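Local coordinates for mRNA export factor (Human herpesvirus 1, PDB 4YXP), which regulates viral gene expression, inhibiting cellular splicing and mediating nuclear export of viral intronless mRNAs, at the interface of chains A and B. Numbering follows the deposited sequence. Chains: chain A/B, mRNA export factor.

The interface of chains A and B. Residues chain A 108-109, 156; chain B 156.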
loop_
_atom_site.group_PDB
_atom_site.type_symbol
_atom_site.label_atom_id
_atom_site.label_comp_id
_atom_site.label_asym_id
_atom_site.label_seq_id
_atom_site.Cartn_x
_atom_site.Cartn_y
_atom_site.Cartn_z
ATOM N N ARG A 108 7.025 1.096 2.510
ATOM C CA ARG A 108 5.605 1.416 2.374
ATOM C C ARG A 108 5.286 2.046 1.015
ATOM O O ARG A 108 4.114 2.185 0.664
ATOM C CB ARG A 108 5.157 2.323 3.530
ATOM C CG ARG A 108 5.023 1.541 4.847
ATOM C CD ARG A 108 4.684 2.383 6.071
ATOM N NE ARG A 108 4.692 1.543 7.271
ATOM C CZ ARG A 108 3.673 0.792 7.679
ATOM N NH1 ARG A 108 2.526 0.780 7.006
ATOM N NH2 ARG A 108 3.795 0.049 8.772
ATOM N N GLN A 109 6.314 2.384 0.234
ATOM C CA GLN A 109 6.104 2.955 -1.100
ATOM C C GLN A 109 6.740 2.134 -2.234
ATOM O O GLN A 109 6.693 2.545 -3.396
ATOM C CB GLN A 109 6.634 4.398 -1.151
ATOM C CG GLN A 109 8.124 4.560 -0.860
ATOM C CD GLN A 109 8.995 4.372 -2.090
ATOM O OE1 GLN A 109 8.917 5.147 -3.045
ATOM N NE2 GLN A 109 9.833 3.343 -2.071
ATOM N N ARG A 156 -1.584 -4.599 -2.065
ATOM C CA ARG A 156 -1.488 -4.929 -3.485
ATOM C C ARG A 156 -2.179 -6.248 -3.847
ATOM O O ARG A 156 -2.758 -6.373 -4.930
ATOM C CB ARG A 156 -0.011 -4.964 -3.899
ATOM C CG ARG A 156 0.621 -3.576 -3.922
ATOM C CD ARG A 156 2.137 -3.601 -4.025
ATOM N NE ARG A 156 2.680 -2.243 -3.938
ATOM C CZ ARG A 156 2.865 -1.434 -4.981
ATOM N NH1 ARG A 156 2.578 -1.842 -6.211
ATOM N NH2 ARG A 156 3.351 -0.211 -4.794
ATOM N N ARG B 156 0.537 3.970 3.706
ATOM C CA ARG B 156 1.585 4.982 3.659
ATOM C C ARG B 156 1.598 5.882 4.899
ATOM O O ARG B 156 2.665 6.309 5.340
ATOM C CB ARG B 156 1.433 5.813 2.379
ATOM C CG ARG B 156 1.808 5.016 1.125
ATOM C CD ARG B 156 1.305 5.635 -0.182
ATOM N NE ARG B 156 1.533 4.713 -1.299
ATOM C CZ ARG B 156 2.642 4.668 -2.037
ATOM N NH1 ARG B 156 3.642 5.516 -1.812
ATOM N NH2 ARG B 156 2.748 3.777 -3.020
HETATM O O HOH W 1 5.248 4.515 -4.590
#
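At the C-terminal end of helix 93-109 in chain A, A:Arg108 and A:Gln109 receive the side chain of B:Arg156, which projects from helix 146-167 of the partner in the intertwined homodimer of the folded C-terminal domain. CG of B:Arg156 stands anti to its carbonyl carbon (chi1 -71°), and the chain then runs extended from CG to NE, carrying the guanidinium across the end of the opposing helix. Its aliphatic part passes the backbone carbonyl of A:Arg108, with CG of B:Arg156 3.7 Å from O of A:Arg108. The same oxygen sits over the centre of the guanidinium, 4.0 Å from CZ of B:Arg156, so it meets a face of the flat group and not its N-H edge. Such a placement of carbonyl oxygen and cation at a helix C-terminus is probably electrostatically favourable. Beyond it, NH1 of B:Arg156 packs on the methylene of A:Gln109, 3.3 Å from CB. CG of A:Gln109 lies between its backbone N and carbonyl carbon (chi1 60°), which points the chain away from the arginine and presents CB; the bend at chi2 then turns the amide. A polar link between the two chains runs through water 1, which lies in the guanidinium plane at its edge, 3.0 Å from NH2 of B:Arg156 in a hydrogen bond with an angle of 156° at the hydrogen. That water is also 2.7 Å from the backbone O of A:Gln109, completing the bridge. The equivalent arginine of chain A, A:Arg156, approaches with NH2 4.4 Å from NH2 of B:Arg156; this like-charged pair may cost some energy, which the nearby carbonyls and water could offset. By two-fold symmetry the packing recurs with the chains exchanged, and the water bridge probably does too, which probably helps to set how the helices pack in the ICP27 dimer.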